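Local structure of sulfoquinovosidase (Escherichia coli, 5AEG) at residues Glu126-Cys132 / Thr186-Gln191; Asp230-Leu236 / Phe591-Glu595. The protein hydrolyses sulfoquinovosyl diacylglycerides and simple sulfoquinovosides such as sulfoquinovosyl glycerol, releasing sulfoquinovose that the bacterium degrades by sulfoglycolysis. One frame throughout, in Å; residues are numbered along the deposited sequence.

Interaction 1 (Glu126-Cys132 / Thr186-Gln191); sequences EDHIYGC and TFVSTQ
An antiparallel strand pair at one edge of the large N-terminal β-sheet joins 129-131 to 186-189, their short axes 4.6 Å apart at 143°. Ile129 faces Ser189 in a non-hydrogen-bonded pair. Tyr130 and Val188 form the hydrogen-bonded pair: Tyr130 N to Val188 O 2.9 Å, Val188 N to Tyr130 O 2.8 Å. Gly131 lies opposite Phe187; its phi/psi of 111/-130 and the tight space beside Thr186 O call for glycine. The chain then turns a corner at Cys132, whose N still donates to Thr186 O (2.8 Å). At the other end Thr190 N bonds His128 O (3.0 Å), while Thr190 OG1, on a p rotamer, accepts from His128 N (2.9 Å), a side chain standing in for a strand carbonyl. Asp127 OD2 takes Gln191 NE2 at 2.7 Å; one water joins OD2 to Ser189 OG, another joins Asp127 OD1 to Thr190 OG1. Ser189 OG accepts from Gln191 N (3.0 Å), an ST turn where the strand ends. Ile129 CD1 packs on Phe187 CD2 (3.8 Å), and Tyr130 OH bonds Tyr601 O. This is edge-strand pairing in the galactose mutarotase-like β-sandwich domain of family GH31.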
ATOM      1  N   GLU A 126      10.924  23.495  -9.642  1.00 29.16           N
ATOM      2  CA  GLU A 126      11.574  22.243 -10.118  1.00 34.88           C
ATOM      3  C   GLU A 126      11.435  21.006  -9.191  1.00 30.12           C
ATOM      4  O   GLU A 126      11.799  19.890  -9.571  1.00 27.89           O
ATOM      5  CB  GLU A 126      13.070  22.460 -10.353  1.00 34.71           C
ATOM      6  CG  GLU A 126      13.821  22.830  -9.112  1.00 36.56           C
ATOM      7  CD  GLU A 126      13.926  24.395  -8.878  1.00 44.62           C
ATOM      8  OE1 GLU A 126      13.113  25.235  -9.400  1.00 35.41           O
ATOM      9  OE2 GLU A 126      14.853  24.766  -8.151  1.00 44.60           O
ATOM     10  N   ASP A 127      10.929  21.179  -7.981  1.00 24.92           N
ATOM     11  CA  ASP A 127      10.940  20.092  -7.053  1.00 23.69           C
ATOM     12  C   ASP A 127       9.987  18.964  -7.541  1.00 21.31           C
ATOM     13  O   ASP A 127       8.918  19.248  -8.043  1.00 22.69           O
ATOM     14  CB  ASP A 127      10.462  20.535  -5.669  1.00 25.15           C
ATOM     15  CG  ASP A 127      11.363  21.577  -5.007  1.00 29.05           C
ATOM     16  OD1 ASP A 127      12.555  21.690  -5.367  1.00 27.07           O
ATOM     17  OD2 ASP A 127      10.890  22.192  -4.029  1.00 24.22           O
ATOM     18  N   HIS A 128      10.367  17.716  -7.309  1.00 22.66           N
ATOM     19  CA  HIS A 128       9.415  16.590  -7.386  1.00 22.06           C
ATOM     20  C   HIS A 128       9.031  16.170  -6.015  1.00 20.79           C
ATOM     21  O   HIS A 128       9.741  16.435  -5.010  1.00 20.86           O
ATOM     22  CB  HIS A 128      10.027  15.390  -8.190  1.00 22.31           C
ATOM     23  CG  HIS A 128      10.573  15.791  -9.512  1.00 24.27           C
ATOM     24  ND1 HIS A 128       9.797  15.902 -10.648  1.00 28.21           N
ATOM     25  CD2 HIS A 128      11.835  16.182  -9.887  1.00 27.32           C
ATOM     26  CE1 HIS A 128      10.554  16.273 -11.684  1.00 27.24           C
ATOM     27  NE2 HIS A 128      11.782  16.477 -11.239  1.00 28.52           N
ATOM     28  N   ILE A 129       7.941  15.377  -5.939  1.00 21.31           N
ATOM     29  CA  ILE A 129       7.389  14.975  -4.696  1.00 19.18           C
ATOM     30  C   ILE A 129       6.962  13.489  -4.832  1.00 18.63           C
ATOM     31  O   ILE A 129       6.301  13.129  -5.832  1.00 20.44           O
ATOM     32  CB  ILE A 129       6.156  15.826  -4.369  1.00 22.87           C
ATOM     33  CG1 ILE A 129       6.479  17.333  -4.086  1.00 25.73           C
ATOM     34  CG2 ILE A 129       5.442  15.278  -3.165  1.00 21.58           C
ATOM     35  CD1 ILE A 129       7.285  17.506  -2.793  1.00 24.85           C
ATOM     36  N   TYR A 130       7.301  12.702  -3.854  1.00 18.81           N
ATOM     37  CA  TYR A 130       7.005  11.274  -3.885  1.00 21.29           C
ATOM     38  C   TYR A 130       6.393  10.857  -2.552  1.00 18.96           C
ATOM     39  O   TYR A 130       6.597  11.501  -1.494  1.00 21.63           O
ATOM     40  CB  TYR A 130       8.295  10.468  -4.118  1.00 18.43           C
ATOM     41  CG  TYR A 130       8.999  10.890  -5.316  1.00 19.19           C
ATOM     42  CD1 TYR A 130       8.626  10.459  -6.577  1.00 20.78           C
ATOM     43  CD2 TYR A 130      10.057  11.798  -5.222  1.00 21.73           C
ATOM     44  CE1 TYR A 130       9.256  10.939  -7.730  1.00 22.73           C
ATOM     45  CE2 TYR A 130      10.716  12.262  -6.341  1.00 21.58           C
ATOM     46  CZ  TYR A 130      10.304  11.864  -7.601  1.00 23.43           C
ATOM     47  OH  TYR A 130      10.910  12.282  -8.726  1.00 23.56           O
ATOM     48  N   GLY A 131       5.649   9.768  -2.627  1.00 20.52           N
ATOM     49  CA  GLY A 131       5.086   9.160  -1.455  1.00 18.88           C
ATOM     50  C   GLY A 131       3.587   9.290  -1.382  1.00 19.15           C
ATOM     51  O   GLY A 131       2.845   8.982  -2.325  1.00 18.35           O
ATOM     52  N   CYS A 132       3.140   9.738  -0.236  1.00 19.84           N
ATOM     53  CA  CYS A 132       1.733   9.817   0.119  1.00 18.96           C
ATOM     54  C   CYS A 132       1.071   8.463   0.170  1.00 19.33           C
ATOM     55  O   CYS A 132      -0.156   8.359  -0.051  1.00 19.93           O
ATOM     56  CB  CYS A 132       0.919  10.822  -0.675  1.00 18.59           C
ATOM     57  SG  CYS A 132       1.199  12.590  -0.319  1.00 21.93           S
ATOM     58  N   THR A 186       2.389  11.725   4.370  1.00 22.41           N
ATOM     59  CA  THR A 186       3.870  11.574   4.505  1.00 23.03           C
ATOM     60  C   THR A 186       4.395  11.727   3.066  1.00 22.78           C
ATOM     61  O   THR A 186       3.879  11.084   2.152  1.00 21.35           O
ATOM     62  CB  THR A 186       4.233  10.192   5.013  1.00 26.36           C
ATOM     63  OG1 THR A 186       3.573   9.967   6.251  1.00 23.37           O
ATOM     64  CG2 THR A 186       5.717  10.036   5.201  1.00 25.24           C
ATOM     65  N   PHE A 187       5.365  12.624   2.827  1.00 21.43           N
ATOM     66  CA  PHE A 187       5.895  12.833   1.494  1.00 19.02           C
ATOM     67  C   PHE A 187       7.399  13.153   1.579  1.00 22.46           C
ATOM     68  O   PHE A 187       7.927  13.475   2.676  1.00 18.78           O
ATOM     69  CB  PHE A 187       5.116  13.866   0.644  1.00 19.17           C
ATOM     70  CG  PHE A 187       5.201  15.289   1.086  1.00 19.83           C
ATOM     71  CD1 PHE A 187       4.290  15.806   2.000  1.00 24.09           C
ATOM     72  CD2 PHE A 187       6.211  16.149   0.625  1.00 21.21           C
ATOM     73  CE1 PHE A 187       4.342  17.131   2.363  1.00 22.91           C
ATOM     74  CE2 PHE A 187       6.274  17.434   1.056  1.00 21.28           C
ATOM     75  CZ  PHE A 187       5.337  17.919   1.910  1.00 21.74           C
ATOM     76  N   VAL A 188       8.043  12.924   0.456  1.00 21.95           N
ATOM     77  CA  VAL A 188       9.478  13.228   0.207  1.00 19.86           C
ATOM     78  C   VAL A 188       9.545  14.246  -0.878  1.00 19.65           C
ATOM     79  O   VAL A 188       8.969  14.114  -1.959  1.00 21.21           O
ATOM     80  CB  VAL A 188      10.232  11.996  -0.240  1.00 20.93           C
ATOM     81  CG1 VAL A 188      11.622  12.281  -0.757  1.00 20.22           C
ATOM     82  CG2 VAL A 188      10.361  11.086   0.912  1.00 18.37           C
ATOM     83  N   SER A 189      10.403  15.247  -0.660  1.00 18.91           N
ATOM     84  CA  SER A 189      10.678  16.245  -1.668  1.00 18.07           C
ATOM     85  C   SER A 189      12.125  16.045  -2.214  1.00 18.61           C
ATOM     86  O   SER A 189      13.017  15.605  -1.463  1.00 22.05           O
ATOM     87  CB  SER A 189      10.679  17.659  -0.972  1.00 21.93           C
ATOM     88  OG  SER A 189      11.233  18.635  -1.889  1.00 20.25           O
ATOM     89  N   THR A 190      12.329  16.494  -3.441  1.00 20.11           N
ATOM     90  CA  THR A 190      13.688  16.496  -4.018  1.00 22.44           C
ATOM     91  C   THR A 190      14.621  17.584  -3.432  1.00 26.86           C
ATOM     92  O   THR A 190      15.772  17.594  -3.815  1.00 22.44           O
ATOM     93  CB  THR A 190      13.690  16.481  -5.523  1.00 22.07           C
ATOM     94  OG1 THR A 190      12.948  17.556  -6.080  1.00 25.00           O
ATOM     95  CG2 THR A 190      13.122  15.092  -6.038  1.00 24.65           C
ATOM     96  N   GLN A 191      14.122  18.440  -2.514  1.00 22.82           N
ATOM     97  CA  GLN A 191      15.033  19.212  -1.590  1.00 25.60           C
ATOM     98  C   GLN A 191      15.606  18.328  -0.517  1.00 25.45           C
ATOM     99  O   GLN A 191      16.248  18.781   0.392  1.00 26.65           O
ATOM    100  CB  GLN A 191      14.250  20.372  -1.018  1.00 26.81           C
ATOM    101  CG  GLN A 191      13.839  21.355  -2.107  1.00 27.28           C
ATOM    102  CD  GLN A 191      13.428  22.740  -1.557  1.00 30.56           C
ATOM    103  OE1 GLN A 191      13.975  23.212  -0.611  1.00 28.01           O
ATOM    104  NE2 GLN A 191      12.413  23.330  -2.138  1.00 28.16           N
TER
HETATM  105  O   HOH W   1       9.669  20.912  -2.061  1.00 23.56           O
HETATM  106  O   HOH W   2      14.328  19.865  -6.237  1.00 25.04           O

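Interaction 2 (Asp230-Leu236 / Phe591-Glu595); sequences DTYISLL and FLHYE
Asp230 ends the approach to helix 232-243; its carbonyl O bonds Lys192 NZ. Thr231 is the N-cap: with chi1 at 62° (p), its OG1 accepts from Ser234 N at 3.0 Å, and its O takes Leu235 N at 2.9 Å in the first helical turn. Tyr232 opens the helix. Its N donates to Glu595 OE2 (3.0 Å, 164°), so the carboxylate reaches a backbone NH of the first turn from segment 591-595. The CA-to-CB bond of Tyr232 points toward that segment, chi1 m. Its CB meets Leu592 CD2 at 3.4 Å, and its ring face receives the edge of Phe591 in a T-shaped stack, centroids 5.3 Å apart and planes at 70°. Tyr232 and Leu592 have the closest CA atoms across the two segments, 5.8 Å apart. Ile233 N donates to a water at 3.2 Å that in turn donates to Leu592 O (2.6 Å) and Glu595 OE2 (2.7 Å). Ile233 CD1 (chi1 m, chi2 t) lies 3.4 Å from His593 CE1, on a ring whose NE2 bonds Arg588. One turn on from Tyr232, Leu236 (m, t) brings CD1 to 4.1 Å from Leu592 CD1. The helix start thus meets the C-terminal region through two kinds of chemistry: Glu595 divides its carboxylate between a salt bridge from OE1 to Lys192 and the helix NH at OE2, placing negative charge at the positive end of the helix dipole, beside an apolar patch built on Leu592 and the aromatic pair.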
ATOM      1  N   ASP A 230      21.347  13.809   3.207  1.00 26.03           N
ATOM      2  CA  ASP A 230      22.262  14.009   2.106  1.00 28.04           C
ATOM      3  C   ASP A 230      21.975  13.168   0.910  1.00 26.74           C
ATOM      4  O   ASP A 230      22.231  13.634  -0.250  1.00 27.62           O
ATOM      5  CB  ASP A 230      23.722  13.717   2.543  1.00 33.55           C
ATOM      6  CG  ASP A 230      24.285  14.856   3.428  1.00 44.74           C
ATOM      7  OD1 ASP A 230      23.679  15.991   3.386  1.00 46.66           O
ATOM      8  OD2 ASP A 230      25.267  14.594   4.168  1.00 56.25           O
ATOM      9  N   THR A 231      21.344  12.012   1.154  1.00 25.81           N
ATOM     10  CA  THR A 231      20.932  11.102   0.059  1.00 26.22           C
ATOM     11  C   THR A 231      19.499  10.569   0.331  1.00 26.75           C
ATOM     12  O   THR A 231      19.051  10.520   1.469  1.00 25.07           O
ATOM     13  CB  THR A 231      21.834   9.870  -0.032  1.00 25.03           C
ATOM     14  OG1 THR A 231      21.725   9.138   1.169  1.00 25.92           O
ATOM     15  CG2 THR A 231      23.332  10.248  -0.238  1.00 30.07           C
ATOM     16  N   TYR A 232      18.849  10.133  -0.719  1.00 25.67           N
ATOM     17  CA  TYR A 232      17.501   9.472  -0.539  1.00 23.14           C
ATOM     18  C   TYR A 232      17.587   8.247   0.274  1.00 23.37           C
ATOM     19  O   TYR A 232      16.694   7.971   1.095  1.00 23.62           O
ATOM     20  CB  TYR A 232      16.784   9.194  -1.923  1.00 23.56           C
ATOM     21  CG  TYR A 232      16.514  10.467  -2.601  1.00 24.07           C
ATOM     22  CD1 TYR A 232      15.488  11.324  -2.148  1.00 24.72           C
ATOM     23  CD2 TYR A 232      17.274  10.875  -3.668  1.00 23.05           C
ATOM     24  CE1 TYR A 232      15.282  12.573  -2.733  1.00 22.71           C
ATOM     25  CE2 TYR A 232      17.071  12.097  -4.259  1.00 21.76           C
ATOM     26  CZ  TYR A 232      16.066  12.944  -3.792  1.00 25.78           C
ATOM     27  OH  TYR A 232      15.937  14.164  -4.370  1.00 26.14           O
ATOM     28  N   ILE A 233      18.640   7.437   0.052  1.00 22.65           N
ATOM     29  CA  ILE A 233      18.825   6.260   0.842  1.00 23.64           C
ATOM     30  C   ILE A 233      18.899   6.554   2.350  1.00 24.76           C
ATOM     31  O   ILE A 233      18.297   5.841   3.188  1.00 23.22           O
ATOM     32  CB  ILE A 233      20.088   5.482   0.334  1.00 28.00           C
ATOM     33  CG1 ILE A 233      19.739   4.798  -0.990  1.00 28.81           C
ATOM     34  CG2 ILE A 233      20.583   4.500   1.355  1.00 30.45           C
ATOM     35  CD1 ILE A 233      20.931   4.220  -1.685  1.00 34.57           C
ATOM     36  N   SER A 234      19.663   7.600   2.701  1.00 22.67           N
ATOM     37  CA  SER A 234      19.740   8.027   4.103  1.00 22.53           C
ATOM     38  C   SER A 234      18.358   8.545   4.585  1.00 21.69           C
ATOM     39  O   SER A 234      17.952   8.314   5.685  1.00 25.42           O
ATOM     40  CB  SER A 234      20.822   9.158   4.272  1.00 23.89           C
ATOM     41  OG  SER A 234      20.828   9.506   5.631  1.00 28.35           O
ATOM     42  N   LEU A 235      17.708   9.287   3.710  1.00 22.90           N
ATOM     43  CA  LEU A 235      16.386   9.816   4.028  1.00 25.02           C
ATOM     44  C   LEU A 235      15.406   8.687   4.402  1.00 23.58           C
ATOM     45  O   LEU A 235      14.704   8.786   5.405  1.00 24.50           O
ATOM     46  CB  LEU A 235      15.914  10.719   2.926  1.00 23.76           C
ATOM     47  CG  LEU A 235      14.675  11.529   3.300  1.00 28.12           C
ATOM     48  CD1 LEU A 235      15.013  12.544   4.405  1.00 26.22           C
ATOM     49  CD2 LEU A 235      14.113  12.212   2.090  1.00 24.78           C
ATOM     50  N   LEU A 236      15.464   7.561   3.696  1.00 25.71           N
ATOM     51  CA  LEU A 236      14.551   6.438   3.940  1.00 23.13           C
ATOM     52  C   LEU A 236      14.891   5.696   5.185  1.00 23.90           C
ATOM     53  O   LEU A 236      14.022   5.214   5.905  1.00 22.99           O
ATOM     54  CB  LEU A 236      14.443   5.481   2.687  1.00 23.00           C
ATOM     55  CG  LEU A 236      13.823   6.102   1.425  1.00 24.57           C
ATOM     56  CD1 LEU A 236      13.775   5.044   0.374  1.00 26.53           C
ATOM     57  CD2 LEU A 236      12.413   6.608   1.640  1.00 26.91           C
ATOM     58  N   PHE A 591      16.279   6.795  -8.983  1.00 22.93           N
ATOM     59  CA  PHE A 591      16.993   7.951  -8.423  1.00 19.92           C
ATOM     60  C   PHE A 591      17.568   7.638  -7.064  1.00 21.90           C
ATOM     61  O   PHE A 591      18.408   8.373  -6.631  1.00 24.70           O
ATOM     62  CB  PHE A 591      16.166   9.231  -8.491  1.00 20.39           C
ATOM     63  CG  PHE A 591      14.868   9.172  -7.731  1.00 19.00           C
ATOM     64  CD1 PHE A 591      14.847   9.211  -6.362  1.00 22.96           C
ATOM     65  CD2 PHE A 591      13.710   9.066  -8.406  1.00 20.79           C
ATOM     66  CE1 PHE A 591      13.625   9.201  -5.669  1.00 25.15           C
ATOM     67  CE2 PHE A 591      12.490   9.007  -7.738  1.00 22.10           C
ATOM     68  CZ  PHE A 591      12.451   9.110  -6.383  1.00 19.68           C
ATOM     69  N   LEU A 592      17.231   6.509  -6.414  1.00 20.43           N
ATOM     70  CA  LEU A 592      17.927   6.122  -5.217  1.00 20.74           C
ATOM     71  C   LEU A 592      19.434   5.850  -5.503  1.00 23.93           C
ATOM     72  O   LEU A 592      20.286   6.045  -4.588  1.00 23.44           O
ATOM     73  CB  LEU A 592      17.391   4.908  -4.537  1.00 24.77           C
ATOM     74  CG  LEU A 592      15.981   4.931  -3.935  1.00 28.43           C
ATOM     75  CD1 LEU A 592      15.739   3.755  -3.029  1.00 27.02           C
ATOM     76  CD2 LEU A 592      15.667   6.236  -3.282  1.00 27.93           C
ATOM     77  N   HIS A 593      19.721   5.379  -6.713  1.00 24.43           N
ATOM     78  CA  HIS A 593      21.110   5.006  -7.082  1.00 24.44           C
ATOM     79  C   HIS A 593      21.697   5.829  -8.178  1.00 24.21           C
ATOM     80  O   HIS A 593      22.879   5.665  -8.427  1.00 25.56           O
ATOM     81  CB  HIS A 593      21.224   3.515  -7.386  1.00 25.10           C
ATOM     82  CG  HIS A 593      20.910   2.666  -6.240  1.00 25.18           C
ATOM     83  ND1 HIS A 593      21.641   2.705  -5.052  1.00 25.45           N
ATOM     84  CD2 HIS A 593      19.887   1.781  -6.032  1.00 24.15           C
ATOM     85  CE1 HIS A 593      21.104   1.858  -4.190  1.00 27.11           C
ATOM     86  NE2 HIS A 593      20.048   1.279  -4.769  1.00 24.40           N
ATOM     87  N   TYR A 594      20.914   6.643  -8.897  1.00 21.06           N
ATOM     88  CA  TYR A 594      21.328   7.464 -10.051  1.00 21.23           C
ATOM     89  C   TYR A 594      20.820   8.880  -9.756  1.00 21.21           C
ATOM     90  O   TYR A 594      20.147   9.474 -10.532  1.00 22.41           O
ATOM     91  CB  TYR A 594      20.811   6.888 -11.433  1.00 23.56           C
ATOM     92  CG  TYR A 594      21.361   5.503 -11.625  1.00 22.73           C
ATOM     93  CD1 TYR A 594      22.635   5.312 -12.212  1.00 23.35           C
ATOM     94  CD2 TYR A 594      20.706   4.385 -11.124  1.00 21.33           C
ATOM     95  CE1 TYR A 594      23.227   4.036 -12.257  1.00 25.72           C
ATOM     96  CE2 TYR A 594      21.258   3.087 -11.224  1.00 21.91           C
ATOM     97  CZ  TYR A 594      22.496   2.905 -11.843  1.00 24.74           C
ATOM     98  OH  TYR A 594      23.135   1.690 -11.871  1.00 23.66           O
ATOM     99  N   GLU A 595      21.199   9.425  -8.595  1.00 22.39           N
ATOM    100  CA  GLU A 595      20.667  10.717  -8.122  1.00 27.15           C
ATOM    101  C   GLU A 595      20.901  11.870  -9.017  1.00 29.64           C
ATOM    102  O   GLU A 595      20.056  12.770  -9.080  1.00 27.26           O
ATOM    103  CB  GLU A 595      21.232  11.084  -6.729  1.00 29.20           C
ATOM    104  CG  GLU A 595      20.622  10.346  -5.576  1.00 30.34           C
ATOM    105  CD  GLU A 595      20.955  10.989  -4.240  1.00 31.79           C
ATOM    106  OE1 GLU A 595      21.587  12.096  -4.246  1.00 31.67           O
ATOM    107  OE2 GLU A 595      20.536  10.457  -3.189  1.00 26.32           O
TER
HETATM  108  O   HOH W   3      20.304   7.788  -2.600  1.00 23.73           O

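Overall arrangement
From the N terminus, the chain passes through 126-132, makes a 53-residue excursion that includes helix 162-169, and returns at 186-191, where interaction 1 closes. It then runs through further strands of the same sheet to 230-236, which opens interaction 2. This second loop holds 354 residues, including the parallel barrel strands, before 591-595 closes it. The loops follow in series, neither nesting nor crossing, yet the contacts touch, with centres about 12 Å apart: Thr190 CA lies 3.3 Å from Tyr232 OH, Tyr130 CE2 is 3.6 Å from Phe591 CZ, and Val188 CG1 is 3.8 Å from Leu235 CD2. Together they join the N-terminal sheet edge, helix 232-243 and the C-terminal region.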